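Local coordinates for protein putative Nitroreductase (Anabaena variabilis ATCC 29413, PDB 3EO7) that binds flavin mononucleotide and, as a member of the nitroreductase family, probably acts as an FMN-dependent oxidoreductase, at residues P108-V113 / T167-R172; L77-Y82 / Y126-R131; F436-L441 / L493-D498. One frame throughout, in Å; residues are numbered along the deposited sequence.

Contact 1. Residues P108-V113 / T167-R172; sequences PAEVYV and TAVFYR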
loop_
_atom_site.group_PDB
_atom_site.type_symbol
_atom_site.label_atom_id
_atom_site.label_comp_id
_atom_site.label_asym_id
_atom_site.label_seq_id
_atom_site.Cartn_x
_atom_site.Cartn_y
_atom_site.Cartn_z
ATOM N N PRO A 108 6.019 7.177 6.907
ATOM C CA PRO A 108 4.940 8.135 7.178
ATOM C C PRO A 108 3.733 7.519 7.907
ATOM O O PRO A 108 3.052 8.216 8.664
ATOM C CB PRO A 108 4.540 8.626 5.764
ATOM C CG PRO A 108 4.904 7.462 4.863
ATOM C CD PRO A 108 6.206 6.961 5.461
ATOM N N ALA A 109 3.485 6.225 7.725
ATOM C CA ALA A 109 2.300 5.602 8.323
ATOM C C ALA A 109 2.411 5.373 9.823
ATOM O O ALA A 109 3.494 5.052 10.340
ATOM C CB ALA A 109 1.953 4.267 7.601
ATOM N N GLU A 110 1.286 5.597 10.514
ATOM C CA GLU A 110 1.143 5.296 11.933
ATOM C C GLU A 110 -0.076 4.395 12.055
ATOM O O GLU A 110 -1.091 4.616 11.378
ATOM C CB GLU A 110 0.907 6.559 12.812
ATOM C CG GLU A 110 2.171 7.231 13.182
ATOM C CD GLU A 110 2.998 6.425 14.151
ATOM O OE1 GLU A 110 2.471 5.890 15.177
ATOM O OE2 GLU A 110 4.219 6.376 13.928
ATOM N N VAL A 111 0.052 3.393 12.920
ATOM C CA VAL A 111 -0.997 2.430 13.168
ATOM C C VAL A 111 -1.623 2.670 14.523
ATOM O O VAL A 111 -0.930 2.695 15.551
ATOM C CB VAL A 111 -0.454 0.989 13.069
ATOM C CG1 VAL A 111 -1.521 -0.051 13.540
ATOM C CG2 VAL A 111 0.037 0.693 11.612
ATOM N N TYR A 112 -2.949 2.800 14.510
ATOM C CA TYR A 112 -3.728 2.909 15.722
ATOM C C TYR A 112 -4.695 1.743 15.825
ATOM O O TYR A 112 -5.123 1.212 14.820
ATOM C CB TYR A 112 -4.550 4.189 15.712
ATOM C CG TYR A 112 -3.708 5.428 15.718
ATOM C CD1 TYR A 112 -3.204 5.947 14.540
ATOM C CD2 TYR A 112 -3.411 6.063 16.907
ATOM C CE1 TYR A 112 -2.384 7.071 14.537
ATOM C CE2 TYR A 112 -2.595 7.191 16.935
ATOM C CZ TYR A 112 -2.105 7.704 15.754
ATOM O OH TYR A 112 -1.314 8.822 15.798
ATOM N N VAL A 113 -5.029 1.370 17.055
ATOM C CA VAL A 113 -6.092 0.410 17.296
ATOM C C VAL A 113 -7.173 1.127 18.100
ATOM O O VAL A 113 -6.888 1.797 19.126
ATOM C CB VAL A 113 -5.621 -0.835 18.073
ATOM C CG1 VAL A 113 -6.804 -1.722 18.452
ATOM C CG2 VAL A 113 -4.591 -1.646 17.263
ATOM N N THR A 167 -2.911 6.305 9.762
ATOM C CA THR A 167 -2.746 7.699 9.435
ATOM C C THR A 167 -1.377 7.900 8.776
ATOM O O THR A 167 -0.524 6.980 8.775
ATOM C CB THR A 167 -2.734 8.567 10.697
ATOM O OG1 THR A 167 -1.547 8.289 11.460
ATOM C CG2 THR A 167 -4.006 8.400 11.541
ATOM N N ALA A 168 -1.183 9.109 8.242
ATOM C CA ALA A 168 0.094 9.543 7.646
ATOM C C ALA A 168 0.567 10.784 8.401
ATOM O O ALA A 168 -0.222 11.737 8.577
ATOM C CB ALA A 168 -0.052 9.873 6.111
ATOM N N VAL A 169 1.828 10.764 8.853
ATOM C CA VAL A 169 2.496 11.920 9.484
ATOM C C VAL A 169 3.269 12.527 8.302
ATOM O O VAL A 169 4.326 12.021 7.856
ATOM C CB VAL A 169 3.417 11.523 10.652
ATOM C CG1 VAL A 169 4.088 12.751 11.206
ATOM C CG2 VAL A 169 2.614 10.785 11.754
ATOM N N PHE A 170 2.697 13.584 7.745
ATOM C CA PHE A 170 3.145 14.098 6.453
ATOM C C PHE A 170 4.619 14.426 6.353
ATOM O O PHE A 170 5.276 14.041 5.377
ATOM C CB PHE A 170 2.340 15.333 6.068
ATOM C CG PHE A 170 0.846 15.135 6.167
ATOM C CD1 PHE A 170 0.187 14.134 5.425
ATOM C CD2 PHE A 170 0.103 15.944 6.988
ATOM C CE1 PHE A 170 -1.181 13.973 5.536
ATOM C CE2 PHE A 170 -1.268 15.763 7.097
ATOM C CZ PHE A 170 -1.888 14.776 6.374
ATOM N N TYR A 171 5.123 15.130 7.357
ATOM C CA TYR A 171 6.501 15.590 7.301
ATOM C C TYR A 171 7.516 14.465 7.245
ATOM O O TYR A 171 8.634 14.674 6.771
ATOM C CB TYR A 171 6.802 16.537 8.439
ATOM C CG TYR A 171 8.136 17.240 8.288
ATOM C CD1 TYR A 171 8.322 18.168 7.258
ATOM C CD2 TYR A 171 9.178 16.998 9.153
ATOM C CE1 TYR A 171 9.514 18.820 7.100
ATOM C CE2 TYR A 171 10.382 17.664 8.997
ATOM C CZ TYR A 171 10.526 18.581 7.982
ATOM O OH TYR A 171 11.718 19.247 7.785
ATOM N N ARG A 172 7.167 13.288 7.775
ATOM C CA ARG A 172 8.100 12.172 7.739
ATOM C C ARG A 172 8.602 11.915 6.297
ATOM O O ARG A 172 9.792 11.625 6.095
ATOM C CB ARG A 172 7.466 10.920 8.333
ATOM C CG ARG A 172 7.277 10.990 9.839
ATOM C CD ARG A 172 6.753 9.643 10.295
ATOM N NE ARG A 172 6.433 9.687 11.701
ATOM C CZ ARG A 172 5.768 8.739 12.349
ATOM N NH1 ARG A 172 5.390 7.647 11.702
ATOM N NH2 ARG A 172 5.469 8.910 13.647
#

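Contact 2. Residues L77-Y82 / Y126-R131; sequences LLFRSY and YNYQCR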
loop_
_atom_site.group_PDB
_atom_site.type_symbol
_atom_site.label_atom_id
_atom_site.label_comp_id
_atom_site.label_asym_id
_atom_site.label_seq_id
_atom_site.Cartn_x
_atom_site.Cartn_y
_atom_site.Cartn_z
ATOM N N LEU A 77 -0.625 -10.140 14.536
ATOM C CA LEU A 77 -1.210 -9.345 13.480
ATOM C C LEU A 77 -0.447 -8.024 13.338
ATOM O O LEU A 77 -0.020 -7.646 12.243
ATOM C CB LEU A 77 -2.712 -9.103 13.745
ATOM C CG LEU A 77 -3.510 -8.429 12.617
ATOM C CD1 LEU A 77 -5.016 -8.776 12.758
ATOM C CD2 LEU A 77 -3.268 -6.922 12.614
ATOM N N LEU A 78 -0.175 -7.381 14.465
ATOM C CA LEU A 78 0.494 -6.081 14.427
ATOM C C LEU A 78 1.953 -6.223 14.031
ATOM O O LEU A 78 2.468 -5.449 13.207
ATOM C CB LEU A 78 0.325 -5.350 15.734
ATOM C CG LEU A 78 -1.078 -4.792 16.061
ATOM C CD1 LEU A 78 -1.183 -4.388 17.546
ATOM C CD2 LEU A 78 -1.364 -3.621 15.118
ATOM N N PHE A 79 2.613 -7.231 14.584
ATOM C CA PHE A 79 4.045 -7.417 14.310
ATOM C C PHE A 79 4.342 -7.745 12.850
ATOM O O PHE A 79 5.306 -7.241 12.256
ATOM C CB PHE A 79 4.645 -8.469 15.227
ATOM C CG PHE A 79 6.127 -8.525 15.119
ATOM C CD1 PHE A 79 6.898 -7.459 15.612
ATOM C CD2 PHE A 79 6.752 -9.564 14.452
ATOM C CE1 PHE A 79 8.266 -7.457 15.474
ATOM C CE2 PHE A 79 8.138 -9.574 14.317
ATOM C CZ PHE A 79 8.888 -8.513 14.819
ATOM N N ARG A 80 3.523 -8.610 12.262
ATOM C CA ARG A 80 3.730 -9.007 10.885
ATOM C C ARG A 80 3.318 -7.855 9.968
ATOM O O ARG A 80 3.762 -7.795 8.835
ATOM C CB ARG A 80 2.925 -10.262 10.549
ATOM C CG ARG A 80 3.336 -11.554 11.298
ATOM C CD ARG A 80 4.473 -12.270 10.617
ATOM N NE ARG A 80 4.940 -13.420 11.409
ATOM C CZ ARG A 80 6.094 -13.492 12.088
ATOM N NH1 ARG A 80 6.985 -12.500 12.105
ATOM N NH2 ARG A 80 6.380 -14.612 12.754
ATOM N N SER A 81 2.468 -6.944 10.452
ATOM C CA SER A 81 2.017 -5.804 9.648
ATOM C C SER A 81 3.028 -4.644 9.604
ATOM O O SER A 81 3.274 -4.083 8.540
ATOM C CB SER A 81 0.686 -5.236 10.153
ATOM O OG SER A 81 -0.367 -6.151 9.932
ATOM N N TYR A 82 3.548 -4.249 10.764
ATOM C CA TYR A 82 4.367 -3.030 10.844
ATOM C C TYR A 82 5.457 -3.091 11.893
ATOM O O TYR A 82 5.976 -2.059 12.329
ATOM C CB TYR A 82 3.437 -1.850 11.089
ATOM C CG TYR A 82 3.885 -0.496 10.600
ATOM C CD1 TYR A 82 4.459 -0.346 9.334
ATOM C CD2 TYR A 82 3.724 0.637 11.381
ATOM C CE1 TYR A 82 4.847 0.916 8.852
ATOM C CE2 TYR A 82 4.106 1.884 10.917
ATOM C CZ TYR A 82 4.676 2.024 9.639
ATOM O OH TYR A 82 5.052 3.278 9.170
ATOM N N TYR A 126 -5.555 3.411 21.075
ATOM C CA TYR A 126 -4.231 2.831 21.263
ATOM C C TYR A 126 -3.320 3.160 20.068
ATOM O O TYR A 126 -3.733 3.060 18.913
ATOM C CB TYR A 126 -4.313 1.302 21.357
ATOM C CG TYR A 126 -5.192 0.754 22.468
ATOM C CD1 TYR A 126 -6.585 0.757 22.355
ATOM C CD2 TYR A 126 -4.630 0.193 23.598
ATOM C CE1 TYR A 126 -7.378 0.236 23.351
ATOM C CE2 TYR A 126 -5.416 -0.340 24.591
ATOM C CZ TYR A 126 -6.784 -0.304 24.474
ATOM O OH TYR A 126 -7.520 -0.817 25.500
ATOM N N ASN A 127 -2.085 3.571 20.359
ATOM C CA ASN A 127 -1.096 3.781 19.326
ATOM C C ASN A 127 -0.140 2.580 19.331
ATOM O O ASN A 127 0.361 2.182 20.394
ATOM C CB ASN A 127 -0.310 5.067 19.558
ATOM C CG ASN A 127 0.783 5.262 18.531
ATOM O OD1 ASN A 127 1.942 5.061 18.848
ATOM N ND2 ASN A 127 0.412 5.576 17.274
ATOM N N TYR A 128 0.144 2.054 18.160
ATOM C CA TYR A 128 1.102 0.959 18.017
ATOM C C TYR A 128 2.551 1.498 18.024
ATOM O O TYR A 128 2.944 2.273 17.175
ATOM C CB TYR A 128 0.829 0.113 16.748
ATOM C CG TYR A 128 1.868 -0.996 16.621
ATOM C CD1 TYR A 128 1.973 -1.990 17.605
ATOM C CD2 TYR A 128 2.768 -1.018 15.563
ATOM C CE1 TYR A 128 2.981 -2.958 17.548
ATOM C CE2 TYR A 128 3.747 -2.016 15.459
ATOM C CZ TYR A 128 3.855 -2.970 16.458
ATOM O OH TYR A 128 4.834 -3.902 16.328
ATOM N N GLN A 129 3.325 1.045 18.984
ATOM C CA GLN A 129 4.717 1.455 19.144
ATOM C C GLN A 129 5.636 0.388 18.546
ATOM O O GLN A 129 5.856 -0.658 19.151
ATOM C CB GLN A 129 5.005 1.612 20.627
ATOM C CG GLN A 129 4.301 2.779 21.254
ATOM C CD GLN A 129 5.007 4.075 20.951
ATOM O OE1 GLN A 129 6.224 4.171 21.124
ATOM N NE2 GLN A 129 4.268 5.071 20.482
ATOM N N CYS A 130 6.120 0.646 17.345
ATOM C CA CYS A 130 7.025 -0.245 16.620
ATOM C C CYS A 130 8.283 -0.538 17.424
ATOM O O CYS A 130 8.766 -1.663 17.428
ATOM C CB CYS A 130 7.431 0.389 15.272
ATOM S SG CYS A 130 6.087 0.642 14.096
ATOM N N ARG A 131 8.791 0.458 18.142
ATOM C CA ARG A 131 10.068 0.302 18.854
ATOM C C ARG A 131 10.083 -0.748 19.944
ATOM O O ARG A 131 11.098 -1.386 20.184
ATOM C CB ARG A 131 10.523 1.637 19.450
ATOM C CG ARG A 131 11.068 2.584 18.417
ATOM C CD ARG A 131 11.270 3.938 19.068
ATOM N NE ARG A 131 9.957 4.430 19.468
ATOM C CZ ARG A 131 9.722 5.546 20.140
ATOM N NH1 ARG A 131 10.730 6.348 20.473
ATOM N NH2 ARG A 131 8.460 5.859 20.447
#

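Contact 3. Residues F436-L441 / L493-D498; sequences FHTSDL and LGIPND. With PGR (R-1,2-propanediol), chain R.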
loop_
_atom_site.group_PDB
_atom_site.type_symbol
_atom_site.label_atom_id
_atom_site.label_comp_id
_atom_site.label_asym_id
_atom_site.label_seq_id
_atom_site.Cartn_x
_atom_site.Cartn_y
_atom_site.Cartn_z
ATOM N N PHE A 436 4.382 -1.873 -14.133
ATOM C CA PHE A 436 3.854 -0.519 -14.069
ATOM C C PHE A 436 2.367 -0.551 -13.751
ATOM O O PHE A 436 1.601 -1.193 -14.451
ATOM C CB PHE A 436 4.032 0.196 -15.411
ATOM C CG PHE A 436 5.463 0.432 -15.779
ATOM C CD1 PHE A 436 6.235 -0.578 -16.331
ATOM C CD2 PHE A 436 6.058 1.645 -15.508
ATOM C CE1 PHE A 436 7.590 -0.355 -16.594
ATOM C CE2 PHE A 436 7.391 1.863 -15.775
ATOM C CZ PHE A 436 8.153 0.865 -16.310
ATOM N N HIS A 437 1.984 0.112 -12.659
ATOM C CA HIS A 437 0.596 0.300 -12.328
ATOM C C HIS A 437 0.217 1.680 -12.830
ATOM O O HIS A 437 0.910 2.672 -12.567
ATOM C CB HIS A 437 0.387 0.185 -10.810
ATOM C CG HIS A 437 0.547 -1.205 -10.312
ATOM N ND1 HIS A 437 1.421 -1.533 -9.302
ATOM C CD2 HIS A 437 -0.019 -2.365 -10.721
ATOM C CE1 HIS A 437 1.353 -2.834 -9.081
ATOM N NE2 HIS A 437 0.495 -3.371 -9.938
ATOM N N THR A 438 -0.891 1.741 -13.552
ATOM C CA THR A 438 -1.335 2.973 -14.152
ATOM C C THR A 438 -2.820 3.214 -13.916
ATOM O O THR A 438 -3.560 2.316 -13.512
ATOM C CB THR A 438 -1.104 2.942 -15.683
ATOM O OG1 THR A 438 -2.090 2.108 -16.294
ATOM C CG2 THR A 438 0.344 2.451 -16.063
ATOM N N SER A 439 -3.236 4.439 -14.172
ATOM C CA SER A 439 -4.635 4.808 -14.087
ATOM C C SER A 439 -4.980 5.997 -14.959
ATOM O O SER A 439 -4.207 6.942 -15.069
ATOM C CB SER A 439 -5.009 5.162 -12.628
ATOM O OG SER A 439 -6.405 5.352 -12.467
ATOM N N ASP A 440 -6.129 5.936 -15.604
ATOM C CA ASP A 440 -6.677 7.080 -16.278
ATOM C C ASP A 440 -7.247 7.975 -15.189
ATOM O O ASP A 440 -8.318 7.725 -14.648
ATOM C CB ASP A 440 -7.738 6.646 -17.302
ATOM C CG ASP A 440 -8.473 7.811 -17.939
ATOM O OD1 ASP A 440 -8.427 8.985 -17.464
ATOM O OD2 ASP A 440 -9.130 7.521 -18.966
ATOM N N LEU A 441 -6.486 8.998 -14.820
ATOM C CA LEU A 441 -6.888 9.863 -13.700
ATOM C C LEU A 441 -8.200 10.596 -13.909
ATOM O O LEU A 441 -8.989 10.705 -12.970
ATOM C CB LEU A 441 -5.790 10.886 -13.402
ATOM C CG LEU A 441 -4.460 10.415 -12.901
ATOM C CD1 LEU A 441 -3.575 11.678 -12.635
ATOM C CD2 LEU A 441 -4.598 9.523 -11.647
ATOM N N LEU A 493 7.293 2.735 -23.727
ATOM C CA LEU A 493 6.690 1.421 -23.565
ATOM C C LEU A 493 5.410 1.163 -24.342
ATOM O O LEU A 493 4.941 0.048 -24.410
ATOM C CB LEU A 493 6.494 1.181 -22.050
ATOM C CG LEU A 493 7.794 1.113 -21.221
ATOM C CD1 LEU A 493 7.453 0.797 -19.758
ATOM C CD2 LEU A 493 8.826 0.041 -21.748
ATOM N N GLY A 494 4.810 2.200 -24.903
ATOM C CA GLY A 494 3.548 2.039 -25.636
ATOM C C GLY A 494 2.318 2.022 -24.748
ATOM O O GLY A 494 1.219 1.568 -25.128
ATOM N N ILE A 495 2.474 2.492 -23.532
ATOM C CA ILE A 495 1.327 2.567 -22.641
ATOM C C ILE A 495 0.409 3.674 -23.146
ATOM O O ILE A 495 0.884 4.786 -23.438
ATOM C CB ILE A 495 1.778 2.847 -21.178
ATOM C CG1 ILE A 495 2.707 1.737 -20.666
ATOM C CG2 ILE A 495 0.545 3.010 -20.277
ATOM C CD1 ILE A 495 3.191 1.938 -19.207
ATOM N N PRO A 496 -0.896 3.378 -23.321
ATOM C CA PRO A 496 -1.854 4.366 -23.801
ATOM C C PRO A 496 -1.698 5.705 -23.080
ATOM O O PRO A 496 -1.533 5.754 -21.848
ATOM C CB PRO A 496 -3.208 3.702 -23.540
ATOM C CG PRO A 496 -2.908 2.209 -23.670
ATOM C CD PRO A 496 -1.523 2.059 -23.097
ATOM N N ASN A 497 -1.783 6.781 -23.859
ATOM C CA ASN A 497 -1.598 8.145 -23.352
ATOM C C ASN A 497 -2.443 8.502 -22.133
ATOM O O ASN A 497 -1.992 9.227 -21.252
ATOM C CB ASN A 497 -1.920 9.159 -24.463
ATOM C CG ASN A 497 -1.593 10.583 -24.061
ATOM O OD1 ASN A 497 -0.465 10.879 -23.672
ATOM N ND2 ASN A 497 -2.570 11.480 -24.183
ATOM N N ASP A 498 -3.662 7.981 -22.080
ATOM C CA ASP A 498 -4.591 8.315 -21.001
ATOM C C ASP A 498 -4.224 7.672 -19.671
ATOM O O ASP A 498 -4.811 8.018 -18.660
ATOM C CB ASP A 498 -6.016 7.908 -21.344
ATOM C CG ASP A 498 -6.642 8.838 -22.366
ATOM O OD1 ASP A 498 -6.106 9.949 -22.606
ATOM O OD2 ASP A 498 -7.645 8.416 -22.930
HETATM C C1 PGR R . 1.492 10.831 -19.835
HETATM C C2 PGR R . 1.568 10.875 -21.367
HETATM C C3 PGR R . 1.374 12.296 -21.883
HETATM O O1 PGR R . 0.291 10.147 -19.422
HETATM O O2 PGR R . 2.836 10.414 -21.876
HETATM O O HOH W 1 -4.439 10.038 -16.697
#

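Contact 1. Residues P108-V113 / T167-R172
Strands 109-113 and 167-169 run antiparallel but splayed, their directions 138° apart and their axes 4.7 Å apart at closest approach. They are neighbours in the antiparallel sheet of the first of two nitroreductase-family regions, and the second strand turns straight into helix 170-177. Ala109 and Ala168 form a non-hydrogen-bonded pair; Glu110 and Thr167 form the hydrogen-bonded pair beside it, with Glu110 N giving to Thr167 O (2.9 Å) and Thr167 N to Glu110 O (3.0 Å). The straightest link, at 171°, is Val169 N to Pro108 O, 2.8 Å long, which ties the loop before the first strand to the end of the second.

Where the strand ends, the first helical turn swings Arg172 back over its partner. Its chain is extended from CG to NE, while Glu110 bends at chi2, so that the two meet at about a right angle. NH1 and NH2 of Arg172 both close on the single oxygen OE2 of Glu110, each at 2.8 Å. The carboxylate plane stands 84° from the guanidinium plane: NH1 uses the anti lone pair of OE2, whereas NH2 arrives from above the carboxylate. Val169 CG2 lies over the guanidinium centre, and Tyr107 O accepts a further bond from NH1; an alanine in place of Arg172 removes both bonds to OE2 and would probably leave the buried Glu110 carboxylate poorly compensated and the strand-helix junction looser. Glu110 OE1 is held separately by Asn127. On the same face as Glu110, Thr167 and Tyr112 share Glu229 as polar partner, and Thr167 OG1 sits in the plane of the Tyr112 ring at its edge, 3.4 Å from Tyr112 CE1.

Contact 2. Residues L77-Y82 / Y126-R131
The Tyr128 ring stands between the last turn of helix 66-82 and its own chain. Its CG is anti to the backbone N (chi1 179°), which sends the ring out from the strand to the helix. Leu78 lies over one face, CB 4.3 Å from the Tyr128 ring centroid in a CH-pi contact, and the two side chains slide past each other in opposite directions. Leu78 CD1 reaches further along the rim, 4.0 Å from Tyr128 CD1. The opposite face has the backbone N of Cys130 above its rim. At the edge, Tyr82 O lies in the ring plane, 3.8 Å from Tyr128 CE2. This is helix-on-sheet packing: helix 66-82 leans on strand 124-129 of the antiparallel sheet, the two short segments crossing at -58°. Beyond the strand's end, Cys130 turns SG back toward Tyr82, whose ring it meets obliquely, 3.6 Å from Tyr82 CD2, a sulfur-aromatic contact. The same sulfur is 3.2 Å from Tyr82 O, a buried carbonyl oxygen. The Tyr82 hydroxyl is hydrogen-bonded to Ala109 O. At the far tip of the other tyrosine, Tyr128 OH sits in line with the edge of the Phe79 ring, 4.2 Å from Phe79 CD1, and is hydrogen-bonded to His133.

Contact 3. Residues F436-L441 / L493-D498
Strand 433-439, in the mixed sheet of the second nitroreductase-family region, is flanked here by the loop that joins helix 486-493 to strand 500-508. The two segments run nearly the same way, 16° apart end to end. At one end Leu493 CD1 rests over a face of the Phe436 ring, 3.8 Å from its centroid, the side chains crossing at about a right angle; the closest ring atom is Phe436 CE1, at 3.4 Å. Ile495 follows, its CD1 4.3 Å from Phe436 CB and its CG2 4.3 Å from Thr438 CG2. Gly494, with positive phi (83°), makes the turn off the helix between these two apolar residues. At the other end the contact becomes polar. Asp498 O receives a CA-H...O contact from Asp440 CA (3.2 Å), and one water takes the N-H of Leu441 while donating to Asp498 O. Asp440 is the N-cap of helix 441-448, its OD1 bonded to Ser443 N. Asp440 and Asp498 lie side by side and point the same way, with OD2 to OD2 4.3 Å apart. Such proximity would probably raise the proton affinity of both carboxylates, though the helix start, and Lys302 packed against Asp440, may partly offset this.

In the fold
Contacts 1 and 2 belong to one unit, their centres 12 Å apart. Strands 109-115 and 124-129 follow each other in the chain and lie side by side in the seven-stranded sheet, so the two contacts touch, and along the chain their segments alternate. Contact 3 comes later, in the second family region, on the opposite side of the chain's centre; its centre is 29 Å from that of contact 1 and 35 Å from that of contact 2. The FMN pocket draws residues from both regions, including Ser102 and Arg334. The three contacts therefore belong to the sheet frameworks of two related halves that together bind the flavin.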